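Local coordinates for protein PelA (Pseudomonas aeruginosa, PDB 5TCB) that carries a glycoside-hydrolase domain, the part modelled here, within a longer protein to which deacetylase activity is also tentatively ascribed, at residues L134-L137 with D138-Q141; V209-D212 with D213-L217. All coordinates share one frame; numbering follows the deposited sequence.

Interaction 1. Residues L134-L137 with D138-Q141; sequences LDTL and DSFQ
Thr136 and Ser139 meet where the chain leaves strand 131-135: Ser139 OG lies 3.3 Å from Thr136 CB and also borders the methyl CG2, so the contact is a hydroxyl set against the hydrocarbon side of the threonine. That hydroxyl is bound by Glu76 OE2, while Thr136 OG1 turns to Gly75 N and Ser73 OG; the polar ends therefore tie to the 73-76 region rather than to each other. One residue further on, the Phe140 ring presents its edge to Leu137 O, with CE1 3.4 Å from that oxygen. A chi1 of 73°, which sets CG between the backbone N and the carbonyl carbon, brings the ring back toward this carbonyl, and Gln141 CG lies over one face, toward the rim.

A water closes the turn. It donates to Thr136 O at 2.9 Å and accepts from Phe140 N at 3.0 Å, lying in the ring plane at the Phe140 edge. Beyond it, Gln141 N bonds to Asp138 O over 3.1 Å, the three-residue spacing expected where a 3-10 segment begins. Thr136, with a positive phi (49°), lies in the left-handed region where the chain turns from the strand. Its amide donates to Asp135 OD1 over 2.9 Å, reaching that oxygen from 55° out of the carboxylate plane. Asn174 ND2 also holds OD1, and Tyr71 OH takes OD2, fixing Asp135 from both neighbouring strands. Such a turn at the C-terminal end of a parallel strand is consistent with the (beta/alpha)8 barrel of glycoside hydrolases, whose active sites lie at this end.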
ATOM      1  N   LEU A 134      -2.449  -0.628  -3.433  1.00 15.60           N
ATOM      2  CA  LEU A 134      -2.101   0.556  -4.225  1.00 15.02           C
ATOM      3  C   LEU A 134      -1.316   1.553  -3.383  1.00 15.20           C
ATOM      4  O   LEU A 134      -1.867   2.212  -2.489  1.00 17.02           O
ATOM      5  CB  LEU A 134      -3.362   1.188  -4.812  1.00 15.78           C
ATOM      6  CG  LEU A 134      -4.227   0.241  -5.655  1.00 16.92           C
ATOM      7  CD1 LEU A 134      -5.447   1.005  -6.175  1.00 19.08           C
ATOM      8  CD2 LEU A 134      -3.434  -0.363  -6.805  1.00 17.60           C
ATOM      9  N   ASP A 135      -0.030   1.684  -3.692  1.00 14.61           N
ATOM     10  CA  ASP A 135       0.871   2.545  -2.955  1.00 15.56           C
ATOM     11  C   ASP A 135       1.089   3.857  -3.709  1.00 16.64           C
ATOM     12  O   ASP A 135       0.660   4.046  -4.858  1.00 16.79           O
ATOM     13  CB  ASP A 135       2.199   1.810  -2.733  1.00 18.28           C
ATOM     14  CG  ASP A 135       3.046   2.379  -1.613  1.00 19.51           C
ATOM     15  OD1 ASP A 135       2.556   3.156  -0.764  1.00 19.56           O
ATOM     16  OD2 ASP A 135       4.245   2.016  -1.576  1.00 21.22           O
ATOM     17  N   THR A 136       1.790   4.751  -3.023  1.00 16.02           N
ATOM     18  CA  THR A 136       2.201   6.092  -3.480  1.00 16.45           C
ATOM     19  C   THR A 136       1.039   6.881  -4.091  1.00 17.61           C
ATOM     20  O   THR A 136       1.180   7.586  -5.092  1.00 18.25           O
ATOM     21  CB  THR A 136       3.440   6.027  -4.391  1.00 17.58           C
ATOM     22  OG1 THR A 136       3.232   5.186  -5.523  1.00 17.76           O
ATOM     23  CG2 THR A 136       4.630   5.526  -3.590  1.00 18.02           C
ATOM     24  N   LEU A 137      -0.100   6.846  -3.403  1.00 16.65           N
ATOM     25  CA  LEU A 137      -1.278   7.610  -3.786  1.00 16.69           C
ATOM     26  C   LEU A 137      -1.179   9.066  -3.384  1.00 18.79           C
ATOM     27  O   LEU A 137      -2.061   9.855  -3.760  1.00 19.91           O
ATOM     28  CB  LEU A 137      -2.544   7.003  -3.159  1.00 16.08           C
ATOM     29  CG  LEU A 137      -2.785   5.552  -3.561  1.00 15.06           C
ATOM     30  CD1 LEU A 137      -4.102   5.069  -2.930  1.00 17.34           C
ATOM     31  CD2 LEU A 137      -2.834   5.357  -5.078  1.00 19.55           C
ATOM     32  N   ASP A 138      -0.161   9.455  -2.617  1.00 16.96           N
ATOM     33  CA  ASP A 138       0.017  10.853  -2.221  1.00 18.44           C
ATOM     34  C   ASP A 138       1.338  11.430  -2.713  1.00 18.45           C
ATOM     35  O   ASP A 138       1.705  12.542  -2.310  1.00 18.11           O
ATOM     36  CB  ASP A 138      -0.119  11.012  -0.694  1.00 19.72           C
ATOM     37  CG  ASP A 138       0.867  10.182   0.095  1.00 23.83           C
ATOM     38  OD1 ASP A 138       1.693   9.467  -0.493  1.00 22.81           O
ATOM     39  OD2 ASP A 138       0.811  10.249   1.336  1.00 26.88           O
ATOM     40  N   SER A 139       2.061  10.712  -3.587  1.00 17.25           N
ATOM     41  CA  SER A 139       3.325  11.221  -4.082  1.00 16.94           C
ATOM     42  C   SER A 139       3.138  12.440  -4.957  1.00 16.70           C
ATOM     43  O   SER A 139       4.087  13.225  -5.104  1.00 18.58           O
ATOM     44  CB  SER A 139       4.077  10.130  -4.837  1.00 19.20           C
ATOM     45  OG  SER A 139       4.504   9.152  -3.894  1.00 21.26           O
ATOM     46  N   PHE A 140       1.946  12.633  -5.517  1.00 17.40           N
ATOM     47  CA  PHE A 140       1.726  13.818  -6.328  1.00 18.34           C
ATOM     48  C   PHE A 140       1.843  15.091  -5.510  1.00 18.09           C
ATOM     49  O   PHE A 140       2.027  16.165  -6.093  1.00 19.59           O
ATOM     50  CB  PHE A 140       0.362  13.779  -7.041  1.00 18.90           C
ATOM     51  CG  PHE A 140      -0.822  14.005  -6.142  1.00 19.88           C
ATOM     52  CD1 PHE A 140      -1.464  12.939  -5.548  1.00 19.89           C
ATOM     53  CD2 PHE A 140      -1.304  15.284  -5.881  1.00 20.45           C
ATOM     54  CE1 PHE A 140      -2.539  13.129  -4.708  1.00 20.91           C
ATOM     55  CE2 PHE A 140      -2.389  15.481  -5.050  1.00 19.99           C
ATOM     56  CZ  PHE A 140      -3.011  14.396  -4.451  1.00 23.27           C
ATOM     57  N   GLN A 141       1.749  15.010  -4.180  1.00 17.81           N
ATOM     58  CA  GLN A 141       1.933  16.177  -3.338  1.00 18.89           C
ATOM     59  C   GLN A 141       3.366  16.689  -3.382  1.00 22.81           C
ATOM     60  O   GLN A 141       3.625  17.792  -2.883  1.00 23.66           O
ATOM     61  CB  GLN A 141       1.532  15.882  -1.888  1.00 22.18           C
ATOM     62  CG  GLN A 141       0.090  15.458  -1.704  1.00 26.83           C
ATOM     63  CD  GLN A 141      -0.859  16.610  -1.575  1.00 35.71           C
ATOM     64  OE1 GLN A 141      -0.495  17.753  -1.827  1.00 38.49           O
ATOM     65  NE2 GLN A 141      -2.077  16.324  -1.126  1.00 34.98           N
TER
HETATM   66  O   HOH W   1       0.555  10.137  -6.253  1.00 19.24           O

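Interaction 2. Residues V209-D212 with D213-L217; sequences VPQD and DRDWL
Residues Val209 to Leu217 form a local helix-start contact at the surface of the domain, with Pro210 as N-cap of helix 211-226 and Arg214 reaching back to Val209 and Gln211. The backbone gives the primary evidence: Arg214 N donates to Pro210 O at 3.2 Å, an oxygen that also takes a weak bond from Asp213 N, and Asp215 N donates to Gln211 O at 2.8 Å. Trp216 N continues the series to Asp212 O.

The side chain of Arg214 bends at chi3 (-60°), which returns the guanidinium to Val209 and Gln211. Its NH2 donates to Gln211 OE1 at 2.8 Å, but not along a lone pair, since the donor stands 49° out of the carbonyl plane. Amide and guanidinium are turned 71° apart, and Gln211 CA sits over one guanidinium face. NH1 lies 2.7 Å from Val209 O, which stands obliquely to the guanidinium plane, and makes a weak hydrogen bond to Ile195 O.

On another flank, Val209 CG1 packs 3.7 Å from Asp213 CB, and Asp213 OD2 rests 3.5 Å from Pro210 CD. The Asp212 and Asp213 carboxylates approach each other as like charges, a doubtful detail because Asp212 is poorly ordered; the helix N terminus would probably offset this.

Around this turn, a backbone bond between Val209 and His196 joins the residue after strand 205-208 to the one before strand 197-200, at the end of the antiparallel hairpin. Trp216 meets the His220 ring and touches Arg175, and Leu217 packs on Phe177, linking the helix to the loop after strand 170-174.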
ATOM      1  N   VAL A 209       4.913   7.878  16.344  1.00 36.82           N
ATOM      2  CA  VAL A 209       4.246   8.789  15.431  1.00 30.35           C
ATOM      3  C   VAL A 209       4.024  10.092  16.188  1.00 35.94           C
ATOM      4  O   VAL A 209       3.419  10.062  17.268  1.00 41.30           O
ATOM      5  CB  VAL A 209       2.930   8.191  14.914  1.00 32.51           C
ATOM      6  CG1 VAL A 209       2.174   9.180  14.083  1.00 31.62           C
ATOM      7  CG2 VAL A 209       3.217   6.936  14.102  1.00 31.30           C
ATOM      8  N   PRO A 210       4.501  11.235  15.684  1.00 35.69           N
ATOM      9  CA  PRO A 210       4.305  12.498  16.409  1.00 41.80           C
ATOM     10  C   PRO A 210       2.832  12.846  16.557  1.00 47.73           C
ATOM     11  O   PRO A 210       2.009  12.544  15.690  1.00 39.35           O
ATOM     12  CB  PRO A 210       5.034  13.530  15.538  1.00 43.59           C
ATOM     13  CG  PRO A 210       5.972  12.726  14.683  1.00 38.98           C
ATOM     14  CD  PRO A 210       5.301  11.419  14.459  1.00 32.66           C
ATOM     15  N   GLN A 211       2.506  13.497  17.677  1.00 51.50           N
ATOM     16  CA  GLN A 211       1.115  13.844  17.945  1.00 46.98           C
ATOM     17  C   GLN A 211       0.496  14.600  16.777  1.00 42.09           C
ATOM     18  O   GLN A 211      -0.654  14.349  16.402  1.00 43.87           O
ATOM     19  CB  GLN A 211       1.010  14.679  19.224  1.00 43.32           C
ATOM     20  CG  GLN A 211      -0.402  14.791  19.740  1.00 47.92           C
ATOM     21  CD  GLN A 211      -0.976  13.453  20.146  1.00 96.01           C
ATOM     22  OE1 GLN A 211      -0.286  12.622  20.735  1.00101.56           O
ATOM     23  NE2 GLN A 211      -2.242  13.230  19.819  1.00129.00           N
ATOM     24  N   ASP A 212       1.253  15.522  16.174  1.00 45.36           N
ATOM     25  CA  ASP A 212       0.693  16.338  15.104  1.00 53.91           C
ATOM     26  C   ASP A 212       0.370  15.499  13.878  1.00 47.18           C
ATOM     27  O   ASP A 212      -0.549  15.841  13.128  1.00 41.10           O
ATOM     28  CB  ASP A 212       1.645  17.483  14.747  1.00 88.86           C
ATOM     29  CG  ASP A 212       2.940  17.001  14.131  1.00130.36           C
ATOM     30  OD1 ASP A 212       3.016  16.925  12.888  1.00151.94           O
ATOM     31  OD2 ASP A 212       3.886  16.708  14.890  1.00132.70           O
ATOM     32  N   ASP A 213       1.114  14.411  13.649  1.00 36.20           N
ATOM     33  CA  ASP A 213       0.740  13.468  12.601  1.00 32.76           C
ATOM     34  C   ASP A 213      -0.585  12.786  12.919  1.00 33.18           C
ATOM     35  O   ASP A 213      -1.428  12.621  12.033  1.00 30.16           O
ATOM     36  CB  ASP A 213       1.840  12.422  12.416  1.00 40.92           C
ATOM     37  CG  ASP A 213       3.066  12.977  11.727  1.00 49.47           C
ATOM     38  OD1 ASP A 213       3.147  14.211  11.561  1.00 60.23           O
ATOM     39  OD2 ASP A 213       3.955  12.180  11.366  1.00 50.11           O
ATOM     40  N   ARG A 214      -0.775  12.343  14.164  1.00 34.02           N
ATOM     41  CA  ARG A 214      -2.057  11.743  14.523  1.00 32.84           C
ATOM     42  C   ARG A 214      -3.181  12.770  14.451  1.00 35.81           C
ATOM     43  O   ARG A 214      -4.300  12.444  14.038  1.00 39.40           O
ATOM     44  CB  ARG A 214      -1.977  11.115  15.917  1.00 42.72           C
ATOM     45  CG  ARG A 214      -1.398   9.696  15.915  1.00 51.75           C
ATOM     46  CD  ARG A 214      -1.590   8.982  17.260  1.00 58.20           C
ATOM     47  NE  ARG A 214      -0.947   9.696  18.358  1.00 63.94           N
ATOM     48  CZ  ARG A 214       0.336   9.574  18.692  1.00 73.88           C
ATOM     49  NH1 ARG A 214       1.135   8.763  18.011  1.00 69.24           N
ATOM     50  NH2 ARG A 214       0.822  10.268  19.714  1.00 82.27           N
ATOM     51  N   ASP A 215      -2.901  14.017  14.832  1.00 37.87           N
ATOM     52  CA  ASP A 215      -3.923  15.058  14.740  1.00 38.84           C
ATOM     53  C   ASP A 215      -4.385  15.244  13.297  1.00 35.47           C
ATOM     54  O   ASP A 215      -5.584  15.405  13.035  1.00 40.69           O
ATOM     55  CB  ASP A 215      -3.393  16.381  15.296  1.00 38.63           C
ATOM     56  CG  ASP A 215      -3.206  16.360  16.812  1.00 49.57           C
ATOM     57  OD1 ASP A 215      -3.718  15.428  17.471  1.00 47.16           O
ATOM     58  OD2 ASP A 215      -2.564  17.294  17.352  1.00 54.00           O
ATOM     59  N   TRP A 216      -3.446  15.228  12.345  1.00 34.24           N
ATOM     60  CA  TRP A 216      -3.810  15.417  10.941  1.00 30.56           C
ATOM     61  C   TRP A 216      -4.587  14.221  10.404  1.00 32.47           C
ATOM     62  O   TRP A 216      -5.532  14.382   9.617  1.00 33.14           O
ATOM     63  CB  TRP A 216      -2.562  15.651  10.097  1.00 34.10           C
ATOM     64  CG  TRP A 216      -2.872  15.904   8.634  1.00 40.76           C
ATOM     65  CD1 TRP A 216      -3.154  17.111   8.053  1.00 56.24           C
ATOM     66  CD2 TRP A 216      -2.933  14.931   7.575  1.00 28.42           C
ATOM     67  NE1 TRP A 216      -3.384  16.951   6.711  1.00 54.12           N
ATOM     68  CE2 TRP A 216      -3.255  15.624   6.390  1.00 39.76           C
ATOM     69  CE3 TRP A 216      -2.752  13.550   7.518  1.00 33.42           C
ATOM     70  CZ2 TRP A 216      -3.400  14.985   5.166  1.00 42.23           C
ATOM     71  CZ3 TRP A 216      -2.892  12.912   6.293  1.00 37.42           C
ATOM     72  CH2 TRP A 216      -3.211  13.634   5.133  1.00 43.24           C
ATOM     73  N   LEU A 217      -4.189  13.010  10.795  1.00 29.89           N
ATOM     74  CA  LEU A 217      -4.895  11.822  10.340  1.00 27.69           C
ATOM     75  C   LEU A 217      -6.317  11.765  10.873  1.00 31.37           C
ATOM     76  O   LEU A 217      -7.209  11.267  10.182  1.00 32.45           O
ATOM     77  CB  LEU A 217      -4.141  10.578  10.784  1.00 30.93           C
ATOM     78  CG  LEU A 217      -2.876  10.298   9.991  1.00 26.81           C
ATOM     79  CD1 LEU A 217      -2.036   9.286  10.742  1.00 35.62           C
ATOM     80  CD2 LEU A 217      -3.209   9.772   8.597  1.00 29.75           C
TER

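Along the chain, interaction 1 comes first and is finished before interaction 2 begins, so the two are in series, neither nested nor crossed. Residues 134-141 form the first part of the connection from strand 131-135 to helix 145-165; residues 209-217 turn the chain from strand 205-208 of the small hairpin into helix 211-226, which precedes strand 231-236. Their centres are 19 Å apart and their nearest atoms about 6 Å, without touching. The evidence for a relation is indirect but specific: Arg175, in the loop after strand 170-174, touches both Asp138 of interaction 1 and Trp216 of interaction 2, so Arg175 touches a side chain of each interaction.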